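Local coordinates for nucleocapsid (Crimean-congo hemorrhagic fever virus, PDB 4AKL), which binds single- and double-stranded RNA, probably takes part in packaging the viral genome, and probably also cuts double-stranded DNA without sequence specificity, at residues E69-C74 with K411-L416; K91-F96 with S309-L314; K167-D172 with T429-F434; L362-S367 with P377-A382. One frame throughout, in Å; residues are numbered along the deposited sequence.

Interaction 1 of 4, residues E69-C74 with K411-L416; sequences EATKFC and KSILNL
Residues 69-74 run from helix 56-71 into a type I turn from Thr71 to Cys74, and this turn faces the 3-10 segment 411-415; the two segments come nearest at Thr71 and Ser412, whose CA atoms are 5.8 Å apart. A direct hydrogen bond runs from Asn415 ND2 to Cys74 O, at 2.9 Å and nearly straight (166° at the hydrogen). The oxygen lies in the amide plane of Asn415, whereas the donor stands 47° above the plane of the Cys74 carbonyl and so is not aimed at a lone pair. The other end of the amide is fixed too, because Asn415 OD1 accepts from the backbone N of Ser33. Water 1 makes a second, indirect link, giving a hydrogen to Thr71 O at 2.8 Å and accepting from Ser412 OG at 2.6 Å. The rest of the contact is largely apolar: the Thr71 and Ile413 side chains cross obliquely, Thr71 CG2 lying 3.8 Å from Ile413 CG1, Cys74 SG lies 4.0 Å from Ser412 CB, and Leu416 CD2 reaches Cys74 CB at 4.3 Å. All the touching residues are buried, so the amide and the water satisfy carbonyl oxygens of the turn, and join it to the loop leading into helix 425-440.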
loop_
_atom_site.group_PDB
_atom_site.type_symbol
_atom_site.label_atom_id
_atom_site.label_comp_id
_atom_site.label_asym_id
_atom_site.label_seq_id
_atom_site.Cartn_x
_atom_site.Cartn_y
_atom_site.Cartn_z
ATOM N N GLU A 69 21.237 -7.670 -7.462
ATOM C CA GLU A 69 22.480 -7.052 -7.025
ATOM C C GLU A 69 22.199 -5.822 -6.163
ATOM O O GLU A 69 22.806 -5.639 -5.123
ATOM C CB GLU A 69 23.329 -6.678 -8.221
ATOM C CG GLU A 69 24.615 -5.949 -7.798
ATOM C CD GLU A 69 25.833 -6.474 -8.433
ATOM O OE1 GLU A 69 25.737 -7.536 -9.119
ATOM O OE2 GLU A 69 26.911 -5.834 -8.261
ATOM N N ALA A 70 21.248 -5.005 -6.612
ATOM C CA ALA A 70 20.780 -3.903 -5.836
ATOM C C ALA A 70 20.295 -4.287 -4.411
ATOM O O ALA A 70 20.412 -3.485 -3.494
ATOM C CB ALA A 70 19.654 -3.216 -6.582
ATOM N N THR A 71 19.756 -5.490 -4.233
ATOM C CA THR A 71 19.059 -5.821 -3.032
ATOM C C THR A 71 19.616 -6.977 -2.203
ATOM O O THR A 71 19.171 -7.187 -1.090
ATOM C CB THR A 71 17.597 -6.193 -3.376
ATOM O OG1 THR A 71 17.607 -7.245 -4.295
ATOM C CG2 THR A 71 16.903 -5.084 -4.036
ATOM N N LYS A 72 20.549 -7.722 -2.751
ATOM C CA LYS A 72 21.008 -8.920 -2.165
ATOM C C LYS A 72 21.373 -8.782 -0.654
ATOM O O LYS A 72 21.014 -9.638 0.139
ATOM C CB LYS A 72 22.278 -9.401 -2.937
ATOM C CG LYS A 72 22.468 -10.851 -2.987
ATOM C CD LYS A 72 23.803 -11.182 -3.718
ATOM C CE LYS A 72 24.116 -12.702 -3.831
ATOM N NZ LYS A 72 23.350 -13.644 -2.950
ATOM N N PHE A 73 22.071 -7.708 -0.278
ATOM C CA PHE A 73 22.689 -7.642 1.059
ATOM C C PHE A 73 22.089 -6.561 1.971
ATOM O O PHE A 73 22.599 -6.322 3.053
ATOM C CB PHE A 73 24.221 -7.467 0.947
ATOM C CG PHE A 73 24.936 -8.626 0.263
ATOM C CD1 PHE A 73 24.987 -9.889 0.859
ATOM C CD2 PHE A 73 25.572 -8.443 -0.956
ATOM C CE1 PHE A 73 25.643 -10.978 0.238
ATOM C CE2 PHE A 73 26.242 -9.517 -1.597
ATOM C CZ PHE A 73 26.267 -10.790 -0.992
ATOM N N CYS A 74 20.981 -5.937 1.570
ATOM C CA CYS A 74 20.484 -4.810 2.328
ATOM C C CYS A 74 19.134 -5.048 2.934
ATOM O O CYS A 74 18.447 -4.072 3.263
ATOM C CB CYS A 74 20.508 -3.564 1.452
ATOM S SG CYS A 74 19.417 -3.618 0.194
ATOM N N LYS A 411 11.833 -4.486 -2.298
ATOM C CA LYS A 411 11.660 -3.439 -1.319
ATOM C C LYS A 411 12.758 -3.342 -0.216
ATOM O O LYS A 411 12.681 -2.436 0.649
ATOM C CB LYS A 411 10.220 -3.463 -0.804
ATOM C CG LYS A 411 9.340 -2.754 -1.812
ATOM C CD LYS A 411 7.892 -2.831 -1.548
ATOM C CE LYS A 411 7.156 -2.106 -2.649
ATOM N NZ LYS A 411 5.733 -2.339 -2.522
ATOM N N SER A 412 13.769 -4.232 -0.248
ATOM C CA SER A 412 14.883 -4.110 0.631
ATOM C C SER A 412 15.616 -2.827 0.345
ATOM O O SER A 412 16.297 -2.321 1.222
ATOM C CB SER A 412 15.799 -5.293 0.582
ATOM O OG SER A 412 15.181 -6.439 1.133
ATOM N N ILE A 413 15.466 -2.308 -0.889
ATOM C CA ILE A 413 15.947 -0.976 -1.262
ATOM C C ILE A 413 15.525 0.133 -0.309
ATOM O O ILE A 413 16.285 1.079 -0.100
ATOM C CB ILE A 413 15.513 -0.621 -2.752
ATOM C CG1 ILE A 413 16.439 -1.292 -3.723
ATOM C CG2 ILE A 413 15.670 0.807 -3.048
ATOM C CD1 ILE A 413 15.870 -1.431 -5.171
ATOM N N LEU A 414 14.324 0.037 0.269
ATOM C CA LEU A 414 13.822 1.049 1.176
ATOM C C LEU A 414 14.587 1.069 2.517
ATOM O O LEU A 414 14.457 2.009 3.265
ATOM C CB LEU A 414 12.325 0.821 1.441
ATOM C CG LEU A 414 11.431 1.087 0.239
ATOM C CD1 LEU A 414 10.003 0.744 0.574
ATOM C CD2 LEU A 414 11.563 2.540 -0.252
ATOM N N ASN A 415 15.344 0.009 2.799
ATOM C CA ASN A 415 16.312 -0.015 3.904
ATOM C C ASN A 415 17.623 0.742 3.583
ATOM O O ASN A 415 18.425 0.969 4.483
ATOM C CB ASN A 415 16.631 -1.457 4.300
ATOM C CG ASN A 415 17.336 -1.556 5.628
ATOM O OD1 ASN A 415 17.063 -0.761 6.559
ATOM N ND2 ASN A 415 18.250 -2.500 5.738
ATOM N N LEU A 416 17.851 1.126 2.317
ATOM C CA LEU A 416 19.053 1.911 1.974
ATOM C C LEU A 416 18.841 3.323 2.477
ATOM O O LEU A 416 17.738 3.864 2.293
ATOM C CB LEU A 416 19.344 1.951 0.476
ATOM C CG LEU A 416 19.988 0.703 -0.128
ATOM C CD1 LEU A 416 19.895 0.753 -1.642
ATOM C CD2 LEU A 416 21.461 0.500 0.341
HETATM O O HOH W 1 16.815 -8.179 -0.000
#

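Interaction 2 of 4, residues K91-F96 with S309-L314; sequences KGLEWF and SSYYWL
Helices 86-98 and 306-316 meet here at a signed crossing angle of -69° with their local axes 9.1 Å apart, and the closest CA pair, Gly92 and Tyr311, is separated by 6.4 Å. Having no side chain at that point, Gly92 lets the Tyr311 ring lie against the backbone itself, with Tyr311 CD1 3.7 Å from Gly92 C. The first torsion of Tyr311 is turned well past the staggered position, and its hydroxyl is held farther off by Ala83 O. Phe96, with CG anti to its carbonyl carbon, reaches across to the other helix: Tyr312 CA sits over the ring face, 4.0 Å from the centroid and 29° off the normal, a CH-pi contact. Beyond it the two aromatic rings are inclined at 49°, neither stacked nor edge-to-face, and Phe96 CE1 comes to the edge of the Tyr312 ring, 3.6 Å from CD1. The Tyr312 hydroxyl bonds to Asp107 OD1, while Trp106 meets its ring edge-to-face. On the other flank Leu93 CD2 presses on Leu314 CB at 3.5 Å, the two leucines crossing at about a right angle. Every touching residue is buried, and van der Waals and CH-pi packing make the contact, without a hydrogen bond between the two segments; both tyrosine hydroxyls find partners elsewhere, so the fit probably depends mainly on shape, one ring laid against bare glycine backbone and another under a CA-H.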
loop_
_atom_site.group_PDB
_atom_site.type_symbol
_atom_site.label_atom_id
_atom_site.label_comp_id
_atom_site.label_asym_id
_atom_site.label_seq_id
_atom_site.Cartn_x
_atom_site.Cartn_y
_atom_site.Cartn_z
ATOM N N LYS A 91 -0.006 -15.520 14.754
ATOM C CA LYS A 91 -1.016 -14.490 14.934
ATOM C C LYS A 91 -1.481 -13.947 13.621
ATOM O O LYS A 91 -2.678 -13.833 13.410
ATOM C CB LYS A 91 -0.508 -13.389 15.835
ATOM C CG LYS A 91 -0.360 -13.897 17.311
ATOM C CD LYS A 91 -0.190 -12.772 18.263
ATOM C CE LYS A 91 1.141 -12.079 18.126
ATOM N NZ LYS A 91 1.424 -11.235 19.392
ATOM N N GLY A 92 -0.538 -13.655 12.737
ATOM C CA GLY A 92 -0.833 -13.108 11.384
ATOM C C GLY A 92 -1.718 -13.974 10.486
ATOM O O GLY A 92 -2.539 -13.456 9.732
ATOM N N LEU A 93 -1.562 -15.289 10.565
ATOM C CA LEU A 93 -2.449 -16.224 9.814
ATOM C C LEU A 93 -3.759 -16.403 10.542
ATOM O O LEU A 93 -4.873 -16.331 9.923
ATOM C CB LEU A 93 -1.774 -17.571 9.615
ATOM C CG LEU A 93 -0.652 -17.585 8.598
ATOM C CD1 LEU A 93 0.115 -18.872 8.761
ATOM C CD2 LEU A 93 -1.167 -17.368 7.106
ATOM N N GLU A 94 -3.677 -16.619 11.856
ATOM C CA GLU A 94 -4.927 -16.810 12.644
ATOM C C GLU A 94 -5.858 -15.602 12.500
ATOM O O GLU A 94 -7.077 -15.755 12.443
ATOM C CB GLU A 94 -4.624 -17.134 14.114
ATOM C CG GLU A 94 -5.848 -17.536 15.046
ATOM C CD GLU A 94 -6.706 -18.785 14.577
ATOM O OE1 GLU A 94 -6.363 -19.501 13.600
ATOM O OE2 GLU A 94 -7.756 -19.021 15.220
ATOM N N TRP A 95 -5.293 -14.404 12.383
ATOM C CA TRP A 95 -6.142 -13.217 12.289
ATOM C C TRP A 95 -7.229 -13.339 11.161
ATOM O O TRP A 95 -8.381 -12.981 11.377
ATOM C CB TRP A 95 -5.299 -11.979 12.118
ATOM C CG TRP A 95 -6.090 -10.686 12.187
ATOM C CD1 TRP A 95 -6.262 -9.902 13.283
ATOM C CD2 TRP A 95 -6.796 -10.041 11.114
ATOM N NE1 TRP A 95 -7.049 -8.799 12.966
ATOM C CE2 TRP A 95 -7.380 -8.856 11.639
ATOM C CE3 TRP A 95 -6.999 -10.342 9.758
ATOM C CZ2 TRP A 95 -8.159 -7.978 10.855
ATOM C CZ3 TRP A 95 -7.792 -9.457 8.971
ATOM C CH2 TRP A 95 -8.341 -8.300 9.522
ATOM N N PHE A 96 -6.851 -13.847 9.985
ATOM C CA PHE A 96 -7.803 -14.034 8.866
ATOM C C PHE A 96 -8.938 -14.995 9.207
ATOM O O PHE A 96 -10.075 -14.774 8.826
ATOM C CB PHE A 96 -7.033 -14.432 7.571
ATOM C CG PHE A 96 -6.204 -13.315 7.073
ATOM C CD1 PHE A 96 -6.781 -12.312 6.317
ATOM C CD2 PHE A 96 -4.850 -13.216 7.424
ATOM C CE1 PHE A 96 -6.023 -11.224 5.869
ATOM C CE2 PHE A 96 -4.092 -12.135 6.990
ATOM C CZ PHE A 96 -4.672 -11.146 6.214
ATOM N N SER A 309 -0.856 -7.739 2.887
ATOM C CA SER A 309 -1.174 -8.450 1.684
ATOM C C SER A 309 -0.360 -9.728 1.659
ATOM O O SER A 309 -0.871 -10.755 1.310
ATOM C CB SER A 309 -0.936 -7.579 0.427
ATOM O OG SER A 309 -2.015 -6.695 0.134
ATOM N N SER A 310 0.896 -9.692 2.072
ATOM C CA SER A 310 1.652 -10.923 2.065
ATOM C C SER A 310 1.063 -12.038 2.962
ATOM O O SER A 310 1.086 -13.220 2.569
ATOM C CB SER A 310 3.148 -10.663 2.344
ATOM O OG SER A 310 3.738 -9.961 1.195
ATOM N N TYR A 311 0.535 -11.657 4.133
ATOM C CA TYR A 311 -0.070 -12.609 5.053
ATOM C C TYR A 311 -1.440 -13.091 4.513
ATOM O O TYR A 311 -1.814 -14.280 4.690
ATOM C CB TYR A 311 -0.182 -12.020 6.475
ATOM C CG TYR A 311 0.979 -12.442 7.341
ATOM C CD1 TYR A 311 0.981 -13.664 7.954
ATOM C CD2 TYR A 311 2.094 -11.634 7.507
ATOM C CE1 TYR A 311 2.057 -14.080 8.747
ATOM C CE2 TYR A 311 3.166 -12.033 8.283
ATOM C CZ TYR A 311 3.144 -13.255 8.896
ATOM O OH TYR A 311 4.212 -13.641 9.623
ATOM N N TYR A 312 -2.168 -12.196 3.849
ATOM C CA TYR A 312 -3.400 -12.566 3.215
ATOM C C TYR A 312 -3.150 -13.691 2.180
ATOM O O TYR A 312 -3.937 -14.646 2.082
ATOM C CB TYR A 312 -4.034 -11.358 2.557
ATOM C CG TYR A 312 -5.257 -11.691 1.788
ATOM C CD1 TYR A 312 -6.381 -12.200 2.430
ATOM C CD2 TYR A 312 -5.311 -11.508 0.408
ATOM C CE1 TYR A 312 -7.544 -12.527 1.718
ATOM C CE2 TYR A 312 -6.493 -11.843 -0.328
ATOM C CZ TYR A 312 -7.586 -12.339 0.327
ATOM O OH TYR A 312 -8.737 -12.676 -0.381
ATOM N N TRP A 313 -2.050 -13.585 1.422
ATOM C CA TRP A 313 -1.760 -14.574 0.379
ATOM C C TRP A 313 -1.370 -15.889 0.998
ATOM O O TRP A 313 -1.780 -16.938 0.499
ATOM C CB TRP A 313 -0.711 -14.059 -0.638
ATOM C CG TRP A 313 -1.230 -12.861 -1.430
ATOM C CD1 TRP A 313 -2.529 -12.667 -1.890
ATOM C CD2 TRP A 313 -0.505 -11.706 -1.803
ATOM N NE1 TRP A 313 -2.628 -11.474 -2.547
ATOM C CE2 TRP A 313 -1.396 -10.857 -2.509
ATOM C CE3 TRP A 313 0.824 -11.306 -1.634
ATOM C CZ2 TRP A 313 -1.007 -9.654 -3.029
ATOM C CZ3 TRP A 313 1.210 -10.106 -2.141
ATOM C CH2 TRP A 313 0.300 -9.280 -2.837
ATOM N N LEU A 314 -0.598 -15.847 2.075
ATOM C CA LEU A 314 -0.351 -17.057 2.834
ATOM C C LEU A 314 -1.656 -17.711 3.284
ATOM O O LEU A 314 -1.864 -18.910 3.064
ATOM C CB LEU A 314 0.460 -16.772 4.055
ATOM C CG LEU A 314 1.883 -16.305 3.973
ATOM C CD1 LEU A 314 2.418 -16.258 5.423
ATOM C CD2 LEU A 314 2.753 -17.218 3.063
#

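Interaction 3 of 4, residues K167-D172 with T429-F434; sequences KEMLSD and TIVKLF
Met169 is the main bump on helix 163-181, and it projects into a hollow lined by Ile430, Val431 and Phe434 of helix 425-440. The axes are 11.3 Å apart where they cross at 65°, a wide spacing that the long side chains bridge. Met169 and Phe434 reach toward each other tip to tip: the first lies over the ring of the second, with CG 3.6 Å from the Phe434 centroid and only 9° off the normal, a CH-pi contact over the centre of the face. The sulfur follows obliquely, Met169 SD being 4.4 Å from the same centroid, which makes this a Met-aromatic contact between two crossed helices of the alpha-helical nucleocapsid. From there the chain bends at chi3, 80°, and drops its methyl into the base of the hollow, Met169 CE lying 3.7 Å from Ile430 CG2. Val431 CG2 forms another wall, 4.2 Å from Met169 SD. Helix 450-460 adds Ser451 beside both Met169 and Phe434. At its edge the Phe434 ring meets charge: Glu168, extended beyond CG, brings OE2 into the plane of the Phe434 ring, 3.6 Å from CE2, while that same oxygen forms a salt bridge with Lys438 NZ.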
loop_
_atom_site.group_PDB
_atom_site.type_symbol
_atom_site.label_atom_id
_atom_site.label_comp_id
_atom_site.label_asym_id
_atom_site.label_seq_id
_atom_site.Cartn_x
_atom_site.Cartn_y
_atom_site.Cartn_z
ATOM N N LYS A 167 14.214 14.044 -11.411
ATOM C CA LYS A 167 13.223 14.965 -12.012
ATOM C C LYS A 167 12.534 14.373 -13.255
ATOM O O LYS A 167 11.336 14.614 -13.487
ATOM C CB LYS A 167 13.832 16.336 -12.286
ATOM C CG LYS A 167 13.963 17.205 -10.999
ATOM C CD LYS A 167 14.512 18.590 -11.264
ATOM C CE LYS A 167 14.394 19.523 -9.997
ATOM N NZ LYS A 167 15.002 20.869 -10.213
ATOM N N GLU A 168 13.269 13.577 -14.039
ATOM C CA GLU A 168 12.667 12.865 -15.192
ATOM C C GLU A 168 11.665 11.799 -14.731
ATOM O O GLU A 168 10.579 11.683 -15.317
ATOM C CB GLU A 168 13.740 12.238 -16.090
ATOM C CG GLU A 168 13.191 11.369 -17.213
ATOM C CD GLU A 168 14.261 10.626 -17.956
ATOM O OE1 GLU A 168 15.456 11.050 -17.972
ATOM O OE2 GLU A 168 13.899 9.597 -18.544
ATOM N N MET A 169 12.034 11.027 -13.689
ATOM C CA MET A 169 11.138 10.052 -13.058
ATOM C C MET A 169 9.837 10.690 -12.627
ATOM O O MET A 169 8.787 10.188 -12.963
ATOM C CB MET A 169 11.792 9.339 -11.866
ATOM C CG MET A 169 12.879 8.369 -12.310
ATOM S SD MET A 169 13.710 7.560 -10.965
ATOM C CE MET A 169 12.500 6.289 -10.589
ATOM N N LEU A 170 9.922 11.802 -11.900
ATOM C CA LEU A 170 8.743 12.577 -11.496
ATOM C C LEU A 170 7.864 13.102 -12.659
ATOM O O LEU A 170 6.621 13.100 -12.548
ATOM C CB LEU A 170 9.161 13.744 -10.608
ATOM C CG LEU A 170 9.536 13.375 -9.179
ATOM C CD1 LEU A 170 10.120 14.631 -8.474
ATOM C CD2 LEU A 170 8.290 12.895 -8.417
ATOM N N SER A 171 8.483 13.548 -13.748
ATOM C CA SER A 171 7.723 13.975 -14.944
ATOM C C SER A 171 6.870 12.841 -15.518
ATOM O O SER A 171 5.706 13.051 -15.943
ATOM C CB SER A 171 8.668 14.490 -16.027
ATOM O OG SER A 171 9.464 15.573 -15.536
ATOM N N ASP A 172 7.436 11.642 -15.553
ATOM C CA ASP A 172 6.678 10.519 -16.048
ATOM C C ASP A 172 5.611 10.128 -15.018
ATOM O O ASP A 172 4.506 9.712 -15.382
ATOM C CB ASP A 172 7.584 9.326 -16.320
ATOM C CG ASP A 172 6.826 8.170 -16.929
ATOM O OD1 ASP A 172 6.176 8.359 -17.981
ATOM O OD2 ASP A 172 6.880 7.108 -16.340
ATOM N N THR A 429 20.304 4.214 -6.067
ATOM C CA THR A 429 20.022 2.869 -6.504
ATOM C C THR A 429 18.680 2.766 -7.263
ATOM O O THR A 429 18.580 2.010 -8.247
ATOM C CB THR A 429 20.022 1.944 -5.293
ATOM O OG1 THR A 429 21.261 2.091 -4.595
ATOM C CG2 THR A 429 19.768 0.452 -5.697
ATOM N N ILE A 430 17.658 3.498 -6.802
ATOM C CA ILE A 430 16.374 3.618 -7.501
ATOM C C ILE A 430 16.565 4.149 -8.918
ATOM O O ILE A 430 16.033 3.614 -9.856
ATOM C CB ILE A 430 15.402 4.551 -6.736
ATOM C CG1 ILE A 430 14.865 3.857 -5.469
ATOM C CG2 ILE A 430 14.209 4.957 -7.603
ATOM C CD1 ILE A 430 14.027 4.725 -4.496
ATOM N N VAL A 431 17.344 5.221 -9.035
ATOM C CA VAL A 431 17.647 5.904 -10.302
ATOM C C VAL A 431 18.403 4.993 -11.279
ATOM O O VAL A 431 18.093 4.948 -12.498
ATOM C CB VAL A 431 18.483 7.218 -10.023
ATOM C CG1 VAL A 431 19.208 7.674 -11.223
ATOM C CG2 VAL A 431 17.582 8.295 -9.480
ATOM N N LYS A 432 19.391 4.278 -10.752
ATOM C CA LYS A 432 20.180 3.413 -11.573
ATOM C C LYS A 432 19.279 2.296 -12.096
ATOM O O LYS A 432 19.432 1.913 -13.257
ATOM C CB LYS A 432 21.427 2.871 -10.869
ATOM C CG LYS A 432 22.635 2.709 -11.832
ATOM C CD LYS A 432 23.162 4.127 -12.246
ATOM C CE LYS A 432 24.605 4.212 -12.555
ATOM N NZ LYS A 432 24.997 3.887 -13.945
ATOM N N LEU A 433 18.317 1.812 -11.296
ATOM C CA LEU A 433 17.372 0.797 -11.807
ATOM C C LEU A 433 16.442 1.341 -12.895
ATOM O O LEU A 433 16.125 0.626 -13.865
ATOM C CB LEU A 433 16.526 0.175 -10.736
ATOM C CG LEU A 433 17.321 -0.712 -9.804
ATOM C CD1 LEU A 433 16.584 -0.843 -8.483
ATOM C CD2 LEU A 433 17.606 -2.095 -10.427
ATOM N N PHE A 434 16.003 2.574 -12.724
ATOM C CA PHE A 434 15.205 3.239 -13.710
ATOM C C PHE A 434 15.995 3.368 -15.036
ATOM O O PHE A 434 15.481 3.025 -16.055
ATOM C CB PHE A 434 14.768 4.630 -13.207
ATOM C CG PHE A 434 13.975 5.430 -14.223
ATOM C CD1 PHE A 434 12.620 5.174 -14.431
ATOM C CD2 PHE A 434 14.562 6.437 -14.945
ATOM C CE1 PHE A 434 11.900 5.932 -15.351
ATOM C CE2 PHE A 434 13.821 7.199 -15.875
ATOM C CZ PHE A 434 12.513 6.931 -16.068
#

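Interaction 4 of 4, residues L362-S367 with P377-A382; sequences LFADDS and PAVLTA
Phe363 and Leu380 lie side by side and point the same way, Phe363 CE1 3.7 Å from Leu380 CD2. Leu380 gets there with CG anti to its backbone N, and Phe363 with CG anti to its carbonyl carbon. The ring runs obliquely past the Thr381-Ala382 peptide, and Tyr360 meets it edge-to-face. Behind this pair the backbones approach to 4.6 Å between the CA atoms of Phe363 and Thr381, and Ala364 N donates to Leu380 O at 2.9 Å, bent to 142° at the hydrogen. Next to that bond Ala364 CB is pushed against Val379 CG1 at 3.4 Å, tighter than usual for two carbons. Asp365, with CG anti to its carbonyl carbon, brings its carboxylate to the backbone of Ala382 and takes the single N-H in a bifurcated bond, with OD1 at 3.0 Å and OD2 at 3.1 Å, each oxygen using its syn lone pair. Sharing one N-H between both oxygens probably restricts the rotation of the carboxylate and tempers its charge. Thr381 directs its hydroxyl to Arg384 N. The arrangement is that of a long irregular loop folded back on itself, pinned at two backbone amides between helix 355-360 and helix 385-392 of the nucleocapsid.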
loop_
_atom_site.group_PDB
_atom_site.type_symbol
_atom_site.label_atom_id
_atom_site.label_comp_id
_atom_site.label_asym_id
_atom_site.label_seq_id
_atom_site.Cartn_x
_atom_site.Cartn_y
_atom_site.Cartn_z
ATOM N N LEU A 362 -4.058 -17.673 -7.310
ATOM C CA LEU A 362 -4.247 -16.259 -6.960
ATOM C C LEU A 362 -3.723 -15.247 -8.037
ATOM O O LEU A 362 -4.205 -14.107 -8.121
ATOM C CB LEU A 362 -3.632 -15.967 -5.600
ATOM C CG LEU A 362 -4.077 -16.867 -4.453
ATOM C CD1 LEU A 362 -3.352 -16.441 -3.159
ATOM C CD2 LEU A 362 -5.606 -16.884 -4.278
ATOM N N PHE A 363 -2.761 -15.663 -8.857
ATOM C CA PHE A 363 -2.193 -14.768 -9.867
ATOM C C PHE A 363 -3.213 -14.148 -10.780
ATOM O O PHE A 363 -4.063 -14.844 -11.329
ATOM C CB PHE A 363 -1.156 -15.478 -10.749
ATOM C CG PHE A 363 0.148 -15.799 -10.064
ATOM C CD1 PHE A 363 0.698 -14.994 -9.154
ATOM C CD2 PHE A 363 0.856 -16.960 -10.420
ATOM C CE1 PHE A 363 1.936 -15.297 -8.532
ATOM C CE2 PHE A 363 2.053 -17.272 -9.810
ATOM C CZ PHE A 363 2.602 -16.411 -8.858
ATOM N N ALA A 364 -3.117 -12.846 -10.977
ATOM C CA ALA A 364 -4.028 -12.170 -11.919
ATOM C C ALA A 364 -3.373 -11.738 -13.243
ATOM O O ALA A 364 -3.980 -11.009 -14.057
ATOM C CB ALA A 364 -4.681 -10.944 -11.225
ATOM N N ASP A 365 -2.145 -12.161 -13.464
ATOM C CA ASP A 365 -1.361 -11.675 -14.618
ATOM C C ASP A 365 -2.087 -11.759 -15.955
ATOM O O ASP A 365 -2.012 -10.849 -16.743
ATOM C CB ASP A 365 -0.027 -12.436 -14.756
ATOM C CG ASP A 365 0.827 -12.339 -13.463
ATOM O OD1 ASP A 365 0.438 -12.895 -12.444
ATOM O OD2 ASP A 365 1.859 -11.665 -13.482
ATOM N N ASP A 366 -2.781 -12.847 -16.187
ATOM C CA ASP A 366 -3.408 -13.113 -17.474
ATOM C C ASP A 366 -4.884 -12.882 -17.483
ATOM O O ASP A 366 -5.504 -12.944 -18.558
ATOM C CB ASP A 366 -3.125 -14.573 -17.875
ATOM C CG ASP A 366 -1.673 -14.791 -18.301
ATOM O OD1 ASP A 366 -1.045 -13.856 -18.874
ATOM O OD2 ASP A 366 -1.165 -15.894 -18.079
ATOM N N SER A 367 -5.463 -12.615 -16.308
ATOM C CA SER A 367 -6.925 -12.464 -16.187
ATOM C C SER A 367 -7.371 -10.972 -16.138
ATOM O O SER A 367 -8.443 -10.641 -16.627
ATOM C CB SER A 367 -7.386 -13.223 -14.953
ATOM O OG SER A 367 -6.683 -12.709 -13.795
ATOM N N PRO A 377 -5.246 -3.975 -4.086
ATOM C CA PRO A 377 -3.969 -4.295 -3.462
ATOM C C PRO A 377 -3.806 -5.650 -2.822
ATOM O O PRO A 377 -2.675 -6.002 -2.395
ATOM C CB PRO A 377 -3.843 -3.228 -2.362
ATOM C CG PRO A 377 -5.225 -2.783 -2.063
ATOM C CD PRO A 377 -5.861 -2.806 -3.429
ATOM N N ALA A 378 -4.890 -6.388 -2.735
ATOM C CA ALA A 378 -4.896 -7.737 -2.167
ATOM C C ALA A 378 -4.797 -8.789 -3.263
ATOM O O ALA A 378 -4.874 -9.966 -2.946
ATOM C CB ALA A 378 -6.141 -7.964 -1.370
ATOM N N VAL A 379 -4.636 -8.365 -4.525
ATOM C CA VAL A 379 -4.558 -9.290 -5.648
ATOM C C VAL A 379 -3.088 -9.593 -6.003
ATOM O O VAL A 379 -2.289 -8.673 -6.270
ATOM C CB VAL A 379 -5.319 -8.765 -6.872
ATOM C CG1 VAL A 379 -5.227 -9.767 -8.099
ATOM C CG2 VAL A 379 -6.779 -8.478 -6.494
ATOM N N LEU A 380 -2.736 -10.878 -5.963
ATOM C CA LEU A 380 -1.409 -11.351 -6.327
ATOM C C LEU A 380 -1.139 -11.302 -7.826
ATOM O O LEU A 380 -2.041 -11.430 -8.628
ATOM C CB LEU A 380 -1.183 -12.766 -5.813
ATOM C CG LEU A 380 0.265 -13.311 -5.865
ATOM C CD1 LEU A 380 1.259 -12.414 -5.071
ATOM C CD2 LEU A 380 0.305 -14.718 -5.318
ATOM N N THR A 381 0.120 -11.083 -8.162
ATOM C CA THR A 381 0.661 -11.153 -9.524
ATOM C C THR A 381 2.088 -11.692 -9.400
ATOM O O THR A 381 2.664 -11.717 -8.283
ATOM C CB THR A 381 0.789 -9.771 -10.270
ATOM O OG1 THR A 381 1.657 -8.924 -9.528
ATOM C CG2 THR A 381 -0.546 -9.086 -10.456
ATOM N N ALA A 382 2.659 -12.122 -10.541
ATOM C CA ALA A 382 4.042 -12.593 -10.577
ATOM C C ALA A 382 4.954 -11.496 -10.007
ATOM O O ALA A 382 5.787 -11.782 -9.186
ATOM C CB ALA A 382 4.484 -13.025 -12.048
#

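Overall arrangement
The four contacts form two touching pairs. Interactions 1 and 3 touch through helix 425-440, which carries one side of interaction 3 and packs Thr429 and Leu433 on Ala70, Leu416 and Ile413 of interaction 1. Interactions 2 and 4 meet through helix 306-316, where Ser309 and Trp313 bond to the carbonyls of Pro377 and Ala378. Interactions 2 and 3 lie on opposite sides of the chain's centre, about 33 Å between centres. All four contacts are buried; in 1 and 2 every touching residue is, whereas 3 and 4 include partly exposed Glu168, Asp365 and Ala382. The two helix crossings use rings and methyls, while interactions 1 and 4 satisfy backbone polar groups, by side chains in both and also backbone to backbone in interaction 4.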